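L-talarate/galactarate dehydratase (Salmonella typhimurium, PDB 2PP0) dehydrates L-talarate and galactarate to 5-keto-4-deoxy-D-glucarate and also epimerises L-talarate to galactarate, using one magnesium ion per subunit. Local coordinates at residues 24-29 with 68-73; 32-37 with 386-391; 163-168 with 346-351. One frame throughout, in Å; residues are numbered along the deposited sequence.

Interaction 1. Residues 24-29 with 68-73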
loop_
_atom_site.group_PDB
_atom_site.type_symbol
_atom_site.label_atom_id
_atom_site.label_comp_id
_atom_site.label_asym_id
_atom_site.label_seq_id
_atom_site.Cartn_x
_atom_site.Cartn_y
_atom_site.Cartn_z
ATOM N N THR B 24 13.972 17.715 10.215
ATOM C CA THR B 24 14.679 17.812 8.938
ATOM C C THR B 24 13.836 17.669 7.674
ATOM O O THR B 24 14.276 18.051 6.590
ATOM C CB THR B 24 15.819 16.768 8.865
ATOM O OG1 THR B 24 15.266 15.444 8.910
ATOM C CG2 THR B 24 16.773 16.945 10.036
ATOM N N GLY B 25 12.632 17.122 7.802
ATOM C CA GLY B 25 11.783 16.929 6.637
ATOM C C GLY B 25 11.437 18.169 5.826
ATOM O O GLY B 25 11.431 19.287 6.342
ATOM N N ASP B 26 11.144 17.956 4.544
ATOM C CA ASP B 26 10.778 19.029 3.631
ATOM C C ASP B 26 9.458 19.647 4.101
ATOM O O ASP B 26 8.780 19.098 4.975
ATOM C CB ASP B 26 10.625 18.473 2.209
ATOM C CG ASP B 26 10.750 19.546 1.143
ATOM O OD1 ASP B 26 10.795 20.741 1.512
ATOM O OD2 ASP B 26 10.800 19.198 -0.063
ATOM N N ARG B 27 9.093 20.784 3.517
ATOM C CA ARG B 27 7.871 21.481 3.891
ATOM C C ARG B 27 7.198 22.131 2.689
ATOM O O ARG B 27 7.864 22.684 1.817
ATOM C CB ARG B 27 8.189 22.563 4.928
ATOM C CG ARG B 27 8.630 22.037 6.279
ATOM C CD ARG B 27 7.465 21.409 7.025
ATOM N NE ARG B 27 7.812 21.075 8.404
ATOM C CZ ARG B 27 8.535 20.018 8.763
ATOM N NH1 ARG B 27 8.995 19.178 7.844
ATOM N NH2 ARG B 27 8.792 19.801 10.047
ATOM N N ILE B 28 5.871 22.063 2.637
ATOM C CA ILE B 28 5.143 22.683 1.539
ATOM C C ILE B 28 5.135 24.192 1.803
ATOM O O ILE B 28 4.899 24.621 2.932
ATOM C CB ILE B 28 3.678 22.159 1.459
ATOM C CG1 ILE B 28 3.679 20.668 1.083
ATOM C CG2 ILE B 28 2.888 22.968 0.427
ATOM C CD1 ILE B 28 2.310 19.994 1.140
ATOM N N GLU B 29 5.399 24.997 0.777
ATOM C CA GLU B 29 5.410 26.444 0.969
ATOM C C GLU B 29 4.547 27.201 -0.029
ATOM O O GLU B 29 4.318 28.395 0.137
ATOM C CB GLU B 29 6.846 26.989 0.895
ATOM C CG GLU B 29 7.810 26.355 1.889
ATOM C CD GLU B 29 9.116 27.121 2.001
ATOM O OE1 GLU B 29 9.602 27.611 0.959
ATOM O OE2 GLU B 29 9.658 27.217 3.126
ATOM N N ARG B 68 4.666 23.236 -4.419
ATOM C CA ARG B 68 6.116 23.413 -4.405
ATOM C C ARG B 68 6.609 23.378 -2.970
ATOM O O ARG B 68 6.004 23.976 -2.082
ATOM C CB ARG B 68 6.506 24.732 -5.090
ATOM C CG ARG B 68 6.479 24.613 -6.602
ATOM C CD ARG B 68 6.658 25.940 -7.326
ATOM N NE ARG B 68 6.552 25.736 -8.769
ATOM C CZ ARG B 68 7.478 25.130 -9.514
ATOM N NH1 ARG B 68 8.597 24.675 -8.959
ATOM N NH2 ARG B 68 7.272 24.951 -10.812
ATOM N N SER B 69 7.704 22.660 -2.744
ATOM C CA SER B 69 8.260 22.526 -1.400
ATOM C C SER B 69 9.465 23.432 -1.148
ATOM O O SER B 69 10.099 23.936 -2.077
ATOM C CB SER B 69 8.677 21.075 -1.153
ATOM O OG SER B 69 9.787 20.740 -1.969
ATOM N N ARG B 70 9.772 23.621 0.129
ATOM C CA ARG B 70 10.893 24.436 0.548
ATOM C C ARG B 70 12.191 23.957 -0.106
ATOM O O ARG B 70 12.983 24.762 -0.589
ATOM C CB ARG B 70 11.036 24.356 2.068
ATOM C CG ARG B 70 12.236 25.098 2.636
ATOM C CD ARG B 70 12.513 24.604 4.038
ATOM N NE ARG B 70 12.908 23.197 4.024
ATOM C CZ ARG B 70 12.988 22.430 5.107
ATOM N NH1 ARG B 70 12.698 22.934 6.297
ATOM N NH2 ARG B 70 13.357 21.161 5.000
ATOM N N ASP B 71 12.399 22.643 -0.137
ATOM C CA ASP B 71 13.625 22.094 -0.704
ATOM C C ASP B 71 13.680 21.979 -2.221
ATOM O O ASP B 71 14.495 21.230 -2.762
ATOM C CB ASP B 71 13.947 20.746 -0.051
ATOM C CG ASP B 71 14.143 20.870 1.453
ATOM O OD1 ASP B 71 14.501 21.978 1.910
ATOM O OD2 ASP B 71 13.950 19.869 2.180
ATOM N N GLY B 72 12.807 22.713 -2.903
ATOM C CA GLY B 72 12.825 22.729 -4.356
ATOM C C GLY B 72 12.078 21.689 -5.161
ATOM O O GLY B 72 12.253 21.612 -6.382
ATOM N N PHE B 73 11.245 20.887 -4.509
ATOM C CA PHE B 73 10.495 19.871 -5.232
ATOM C C PHE B 73 9.183 20.441 -5.751
ATOM O O PHE B 73 8.658 21.421 -5.223
ATOM C CB PHE B 73 10.261 18.653 -4.334
ATOM C CG PHE B 73 11.526 17.888 -4.027
ATOM C CD1 PHE B 73 12.092 17.053 -4.979
ATOM C CD2 PHE B 73 12.175 18.050 -2.808
ATOM C CE1 PHE B 73 13.287 16.386 -4.724
ATOM C CE2 PHE B 73 13.376 17.386 -2.543
ATOM C CZ PHE B 73 13.928 16.555 -3.506
#
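Asp26 reaches across to Ser69 and Asp71 at one end of the two middle strands of the antiparallel sheet of the N-terminal capping domain. Ser69 to Gly72 form a type I beta turn that ends strand 57-69. Residues 24-29 lead from a short helix into strand 28-40, so the contact joins a strand start to a turn.

The Asp26 side chain carries it. CG stands anti to the backbone N (chi1 -159°). Asp26 CB lies 3.6 Å from Asp71 OD2. Asp26 CG lies 3.5 Å from Ser69 CB and close to the same Asp71 oxygen. Asp26 OD1 accepts from Asp71 N at 3.0 Å, and from Arg27 N of its own segment. The two donors come from opposite faces of the carboxylate plane. Asp26 OD2 accepts a hydrogen bond from Ser69 OG at 2.7 Å. Asp71 N and Ser69 OG both come on the syn side but tilted out of the carboxylate plane. OD2 further lies at the edge of the Phe73 ring, and Arg146 of helix 127-146 forms a salt bridge with it.

The carboxylates of Asp26 and Asp71 are stacked, their planes 15° apart, with Asp26 OD1 and Asp71 OD2 only 3.3 Å from each other. Arg70 grips Asp71 side-on through NE and NH2, which probably eases this repulsion. Arg146 probably does the same for Asp26.

The backbone adds two bonds. Glu29 N donates to Arg68 O, and Arg70 N to Arg27 O at 2.7 Å. Ile28 and Ser69 between them are a non-hydrogen-bonded pair. On strand 28-40, the Glu29 side chain crosses the aliphatic part of Arg70, with Glu29 OE2 3.3 Å from Arg70 CB.

Interaction 2. Residues 32-37 with 386-391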
loop_
_atom_site.group_PDB
_atom_site.type_symbol
_atom_site.label_atom_id
_atom_site.label_comp_id
_atom_site.label_asym_id
_atom_site.label_seq_id
_atom_site.Cartn_x
_atom_site.Cartn_y
_atom_site.Cartn_z
ATOM N N LYS B 32 -0.921 26.145 -5.927
ATOM C CA LYS B 32 -1.716 26.856 -6.921
ATOM C C LYS B 32 -2.805 25.946 -7.473
ATOM O O LYS B 32 -2.520 24.859 -7.978
ATOM C CB LYS B 32 -0.861 27.341 -8.090
ATOM C CG LYS B 32 -1.678 28.093 -9.134
ATOM C CD LYS B 32 -0.830 28.511 -10.319
ATOM C CE LYS B 32 -1.668 29.252 -11.340
ATOM N NZ LYS B 32 -0.891 29.547 -12.564
ATOM N N LEU B 33 -4.051 26.398 -7.377
ATOM C CA LEU B 33 -5.178 25.625 -7.881
ATOM C C LEU B 33 -5.732 26.313 -9.116
ATOM O O LEU B 33 -5.764 27.543 -9.188
ATOM C CB LEU B 33 -6.272 25.522 -6.816
ATOM C CG LEU B 33 -5.859 24.966 -5.449
ATOM C CD1 LEU B 33 -7.057 24.987 -4.513
ATOM C CD2 LEU B 33 -5.319 23.547 -5.598
ATOM N N SER B 34 -6.158 25.521 -10.091
ATOM C CA SER B 34 -6.714 26.067 -11.318
ATOM C C SER B 34 -7.972 25.326 -11.743
ATOM O O SER B 34 -8.091 24.113 -11.543
ATOM C CB SER B 34 -5.691 25.982 -12.457
ATOM O OG SER B 34 -4.539 26.762 -12.185
ATOM N N LEU B 35 -8.921 26.070 -12.305
ATOM C CA LEU B 35 -10.150 25.486 -12.822
ATOM C C LEU B 35 -10.133 25.820 -14.300
ATOM O O LEU B 35 -10.218 26.989 -14.682
ATOM C CB LEU B 35 -11.396 26.099 -12.175
ATOM C CG LEU B 35 -12.703 25.639 -12.839
ATOM C CD1 LEU B 35 -12.790 24.116 -12.785
ATOM C CD2 LEU B 35 -13.915 26.278 -12.145
ATOM N N ALA B 36 -10.005 24.797 -15.133
ATOM C CA ALA B 36 -9.969 25.003 -16.571
ATOM C C ALA B 36 -11.070 24.204 -17.236
ATOM O O ALA B 36 -11.621 23.278 -16.643
ATOM C CB ALA B 36 -8.607 24.581 -17.126
ATOM N N PHE B 37 -11.395 24.569 -18.469
ATOM C CA PHE B 37 -12.415 23.856 -19.210
ATOM C C PHE B 37 -11.893 23.418 -20.566
ATOM O O PHE B 37 -11.457 24.232 -21.385
ATOM C CB PHE B 37 -13.667 24.719 -19.353
ATOM C CG PHE B 37 -14.487 24.787 -18.097
ATOM C CD1 PHE B 37 -15.393 23.775 -17.788
ATOM C CD2 PHE B 37 -14.316 25.829 -17.194
ATOM C CE1 PHE B 37 -16.111 23.802 -16.598
ATOM C CE2 PHE B 37 -15.030 25.864 -15.997
ATOM C CZ PHE B 37 -15.928 24.849 -15.701
ATOM N N ARG B 386 -4.282 28.671 -21.131
ATOM C CA ARG B 386 -5.254 29.393 -21.943
ATOM C C ARG B 386 -6.671 28.978 -21.555
ATOM O O ARG B 386 -7.587 29.795 -21.572
ATOM C CB ARG B 386 -5.051 29.098 -23.433
ATOM C CG ARG B 386 -4.152 30.070 -24.194
ATOM C CD ARG B 386 -4.220 29.757 -25.692
ATOM N NE ARG B 386 -5.610 29.634 -26.150
ATOM C CZ ARG B 386 -5.975 29.161 -27.341
ATOM N NH1 ARG B 386 -5.051 28.763 -28.209
ATOM N NH2 ARG B 386 -7.263 29.073 -27.664
ATOM N N TRP B 387 -6.846 27.704 -21.215
ATOM C CA TRP B 387 -8.161 27.194 -20.841
ATOM C C TRP B 387 -8.530 27.373 -19.374
ATOM O O TRP B 387 -9.605 26.955 -18.947
ATOM C CB TRP B 387 -8.279 25.715 -21.208
ATOM C CG TRP B 387 -8.474 25.470 -22.673
ATOM C CD1 TRP B 387 -9.070 26.308 -23.570
ATOM C CD2 TRP B 387 -8.136 24.282 -23.397
ATOM N NE1 TRP B 387 -9.129 25.715 -24.806
ATOM C CE2 TRP B 387 -8.564 24.470 -24.729
ATOM C CE3 TRP B 387 -7.516 23.073 -23.049
ATOM C CZ2 TRP B 387 -8.393 23.495 -25.716
ATOM C CZ3 TRP B 387 -7.346 22.105 -24.031
ATOM C CH2 TRP B 387 -7.785 22.322 -25.349
ATOM N N THR B 388 -7.645 27.986 -18.597
ATOM C CA THR B 388 -7.919 28.211 -17.184
ATOM C C THR B 388 -8.864 29.404 -17.033
ATOM O O THR B 388 -8.605 30.477 -17.580
ATOM C CB THR B 388 -6.619 28.490 -16.406
ATOM O OG1 THR B 388 -5.794 27.317 -16.422
ATOM C CG2 THR B 388 -6.922 28.873 -14.972
ATOM N N GLN B 389 -9.959 29.208 -16.302
ATOM C CA GLN B 389 -10.925 30.279 -16.086
ATOM C C GLN B 389 -10.792 30.885 -14.700
ATOM O O GLN B 389 -11.024 32.073 -14.514
ATOM C CB GLN B 389 -12.353 29.765 -16.300
ATOM C CG GLN B 389 -12.749 29.671 -17.772
ATOM C CD GLN B 389 -14.127 29.064 -17.975
ATOM O OE1 GLN B 389 -14.936 28.999 -17.047
ATOM N NE2 GLN B 389 -14.405 28.628 -19.200
ATOM N N LEU B 390 -10.409 30.066 -13.727
ATOM C CA LEU B 390 -10.235 30.533 -12.356
ATOM C C LEU B 390 -8.939 29.964 -11.797
ATOM O O LEU B 390 -8.514 28.880 -12.187
ATOM C CB LEU B 390 -11.405 30.071 -11.474
ATOM C CG LEU B 390 -12.808 30.625 -11.755
ATOM C CD1 LEU B 390 -13.841 29.883 -10.912
ATOM C CD2 LEU B 390 -12.842 32.115 -11.441
ATOM N N THR B 391 -8.310 30.697 -10.886
ATOM C CA THR B 391 -7.078 30.229 -10.259
ATOM C C THR B 391 -6.872 30.968 -8.944
ATOM O O THR B 391 -7.436 32.044 -8.736
ATOM C CB THR B 391 -5.852 30.450 -11.181
ATOM O OG1 THR B 391 -4.695 29.847 -10.585
ATOM C CG2 THR B 391 -5.589 31.934 -11.388
HETATM O O HOH W 1 -3.489 27.211 -14.696
#
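Thr391 OG1 stands anti to its backbone N (chi1 -174°), which brings it to Leu33 O; Gln389 CG, anti to its carbonyl carbon (chi1 -80°), starts a chain that crosses the Phe37 ring. Both lie on strand 388-395, the last strand of the chain, which runs antiparallel to strand 28-40 at the edge of the capping-domain sheet.

A classic beta bulge interrupts the pairing. Gln389 and Leu390 both face Leu35, and their N atoms both donate to Leu35 O, at 2.8 Å and 3.2 Å. Leu35 N returns a bond to Leu390 O, and Phe37 N one to Trp387 O. Beyond the bulge, Ala36 pairs with Thr388.

The Leu35 and Leu390 side chains lie side by side, CD2 of Leu35 3.8 Å from CD1 of Leu390. Helix 86-96 packs on Leu35 through Gln87 and Tyr90. Gln389 OE1 comes within 3.2 Å of Phe37 CD2, with amide and ring planes 33° apart. Phe37 O sits over one face of the Trp387 ring.

On the Ser34 and Thr388 side, a water joins the two hydroxyls. It donates to Thr388 OG1, itself bonded to Ala384 O, and lies 2.8 Å from Ser34 OG.

Interaction 3. Residues 163-168 with 346-351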
loop_
_atom_site.group_PDB
_atom_site.type_symbol
_atom_site.label_atom_id
_atom_site.label_comp_id
_atom_site.label_asym_id
_atom_site.label_seq_id
_atom_site.Cartn_x
_atom_site.Cartn_y
_atom_site.Cartn_z
ATOM N N GLN B 163 -1.849 -2.918 -21.858
ATOM C CA GLN B 163 -2.770 -3.137 -22.979
ATOM C C GLN B 163 -3.693 -1.927 -22.998
ATOM O O GLN B 163 -4.183 -1.511 -21.953
ATOM C CB GLN B 163 -3.650 -4.368 -22.752
ATOM C CG GLN B 163 -2.950 -5.685 -22.600
ATOM C CD GLN B 163 -3.935 -6.794 -22.289
ATOM O OE1 GLN B 163 -4.639 -6.751 -21.278
ATOM N NE2 GLN B 163 -3.996 -7.788 -23.159
ATOM N N CYS B 164 -3.965 -1.389 -24.181
ATOM C CA CYS B 164 -4.810 -0.208 -24.289
ATOM C C CYS B 164 -5.923 -0.365 -25.330
ATOM O O CYS B 164 -5.696 -0.903 -26.416
ATOM C CB CYS B 164 -3.920 0.994 -24.636
ATOM S SG CYS B 164 -4.699 2.617 -24.548
ATOM N N TYR B 165 -7.126 0.097 -24.986
ATOM C CA TYR B 165 -8.261 0.042 -25.899
ATOM C C TYR B 165 -8.788 1.468 -26.081
ATOM O O TYR B 165 -8.585 2.325 -25.219
ATOM C CB TYR B 165 -9.360 -0.884 -25.343
ATOM C CG TYR B 165 -10.152 -0.331 -24.173
ATOM C CD1 TYR B 165 -11.274 0.478 -24.380
ATOM C CD2 TYR B 165 -9.782 -0.614 -22.859
ATOM C CE1 TYR B 165 -12.010 0.990 -23.307
ATOM C CE2 TYR B 165 -10.505 -0.109 -21.778
ATOM C CZ TYR B 165 -11.619 0.691 -22.011
ATOM O OH TYR B 165 -12.338 1.186 -20.946
ATOM N N ASN B 166 -9.440 1.740 -27.206
ATOM C CA ASN B 166 -9.971 3.081 -27.430
ATOM C C ASN B 166 -11.476 3.155 -27.192
ATOM O O ASN B 166 -12.211 2.217 -27.501
ATOM C CB ASN B 166 -9.665 3.569 -28.848
ATOM C CG ASN B 166 -10.392 4.868 -29.181
ATOM O OD1 ASN B 166 -11.576 4.862 -29.516
ATOM N ND2 ASN B 166 -9.689 5.986 -29.071
ATOM N N THR B 167 -11.918 4.286 -26.642
ATOM C CA THR B 167 -13.331 4.530 -26.343
ATOM C C THR B 167 -13.871 5.697 -27.170
ATOM O O THR B 167 -15.026 5.681 -27.601
ATOM C CB THR B 167 -13.524 4.858 -24.844
ATOM O OG1 THR B 167 -13.267 3.685 -24.065
ATOM C CG2 THR B 167 -14.945 5.347 -24.569
ATOM N N SER B 168 -13.022 6.702 -27.380
ATOM C CA SER B 168 -13.367 7.902 -28.139
ATOM C C SER B 168 -14.104 7.662 -29.454
ATOM O O SER B 168 -15.047 8.387 -29.782
ATOM C CB SER B 168 -12.102 8.711 -28.440
ATOM O OG SER B 168 -11.548 9.253 -27.259
ATOM N N TRP B 346 -6.173 -3.404 -18.151
ATOM C CA TRP B 346 -6.454 -2.724 -19.413
ATOM C C TRP B 346 -6.471 -1.217 -19.162
ATOM O O TRP B 346 -6.918 -0.767 -18.103
ATOM C CB TRP B 346 -7.819 -3.132 -19.965
ATOM C CG TRP B 346 -7.805 -4.361 -20.808
ATOM C CD1 TRP B 346 -8.030 -5.643 -20.400
ATOM C CD2 TRP B 346 -7.578 -4.419 -22.219
ATOM N NE1 TRP B 346 -7.962 -6.498 -21.473
ATOM C CE2 TRP B 346 -7.686 -5.773 -22.603
ATOM C CE3 TRP B 346 -7.296 -3.457 -23.198
ATOM C CZ2 TRP B 346 -7.522 -6.192 -23.929
ATOM C CZ3 TRP B 346 -7.133 -3.872 -24.517
ATOM C CH2 TRP B 346 -7.248 -5.228 -24.869
ATOM N N LEU B 347 -5.988 -0.446 -20.135
ATOM C CA LEU B 347 -5.962 1.012 -20.030
ATOM C C LEU B 347 -6.918 1.576 -21.080
ATOM O O LEU B 347 -6.941 1.116 -22.220
ATOM C CB LEU B 347 -4.544 1.554 -20.275
ATOM C CG LEU B 347 -4.290 3.036 -19.948
ATOM C CD1 LEU B 347 -4.362 3.236 -18.447
ATOM C CD2 LEU B 347 -2.919 3.471 -20.465
ATOM N N GLU B 348 -7.696 2.577 -20.690
ATOM C CA GLU B 348 -8.675 3.194 -21.575
ATOM C C GLU B 348 -8.132 4.455 -22.226
ATOM O O GLU B 348 -7.584 5.334 -21.559
ATOM C CB GLU B 348 -9.948 3.504 -20.779
ATOM C CG GLU B 348 -10.985 4.330 -21.518
ATOM C CD GLU B 348 -12.285 4.445 -20.742
ATOM O OE1 GLU B 348 -12.227 4.663 -19.505
ATOM O OE2 GLU B 348 -13.361 4.321 -21.373
ATOM N N HIS B 349 -8.291 4.550 -23.539
ATOM C CA HIS B 349 -7.781 5.708 -24.258
ATOM C C HIS B 349 -8.801 6.726 -24.758
ATOM O O HIS B 349 -9.844 6.372 -25.313
ATOM C CB HIS B 349 -6.923 5.243 -25.442
ATOM C CG HIS B 349 -6.560 6.342 -26.393
ATOM N ND1 HIS B 349 -7.469 6.897 -27.269
ATOM C CD2 HIS B 349 -5.393 7.000 -26.594
ATOM C CE1 HIS B 349 -6.877 7.850 -27.969
ATOM N NE2 HIS B 349 -5.618 7.932 -27.578
ATOM N N PHE B 350 -8.454 7.992 -24.539
ATOM C CA PHE B 350 -9.201 9.167 -24.976
ATOM C C PHE B 350 -8.074 10.126 -25.367
ATOM O O PHE B 350 -7.006 10.103 -24.753
ATOM C CB PHE B 350 -9.984 9.827 -23.833
ATOM C CG PHE B 350 -11.250 9.118 -23.445
ATOM C CD1 PHE B 350 -11.220 8.008 -22.608
ATOM C CD2 PHE B 350 -12.486 9.603 -23.869
ATOM C CE1 PHE B 350 -12.402 7.398 -22.192
ATOM C CE2 PHE B 350 -13.672 8.996 -23.457
ATOM C CZ PHE B 350 -13.628 7.894 -22.616
ATOM N N GLU B 351 -8.297 10.968 -26.368
ATOM C CA GLU B 351 -7.272 11.924 -26.776
ATOM C C GLU B 351 -7.591 13.282 -26.154
ATOM O O GLU B 351 -6.786 14.213 -26.202
ATOM C CB GLU B 351 -7.244 12.062 -28.303
ATOM C CG GLU B 351 -8.533 12.618 -28.902
ATOM C CD GLU B 351 -9.531 11.537 -29.290
ATOM O OE1 GLU B 351 -9.748 10.596 -28.499
ATOM O OE2 GLU B 351 -10.108 11.638 -30.393
#
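Thr167 OG1 donates to Glu348 OE2 at 2.8 Å, using the anti lone pair of that oxygen. Glu348 is a substrate-binding residue, and its carboxylate lies beside Tyr165. The Tyr165 ring has Glu348 CA over one face, a CH-pi contact of 4.0 Å to the ring centroid.

These groups are set by parallel pairing of strands 161-166 and 346-349. Tyr165 N donates to Leu347 O, His349 N to Tyr165 O, and Thr167 N to His349 O at 3.2 Å. At the start of the strands, Gln163 CB lies over the six-membered ring of Trp346, 3.9 Å from its centroid.

On the Asn166 and His349 face, Asn166 ND2 donates to His349 ND1 at 3.0 Å, somewhat tilted from both planes. Asn166 OD1 accepts from Gly169 N, so both ends of the amide are bonded. Tyr12 of the second subunit stacks on the His349 ring. Past the strands, Ser168 OG donates to Glu351 OE1 at 2.6 Å. Glu351 OE2 bonds Thr11 N of that subunit.

Outward from Glu348, Lys195 forms a salt bridge with OE2 and also bonds Tyr165 OH, while Phe329 N bonds OE1. The active-site His328 adjoins the same side chain. Glu348 is therefore gripped at both oxygens, which probably holds the carboxylate in place beside His328 and the substrate-binding Lys195.

In the fold
Interactions 1 and 2 share strand 28-40 and one antiparallel sheet, which interaction 1 enters at the start of that strand and interaction 2 ties to the C-terminal strand. Their centres are 24 Å apart. Both are partly buried. Interaction 1 is dominated by carboxylates, arginines and a turn; interaction 2 by backbone bonds, with leucine packing and one bridging water. Interaction 3 is buried and belongs to a different, mixed sheet, where the strands are parallel. It is nested inside the chain loop that interaction 2 closes. It alone holds a substrate-binding residue, whereas interaction 1, about 23 Å away between nearest atoms, lies away from the annotated sites.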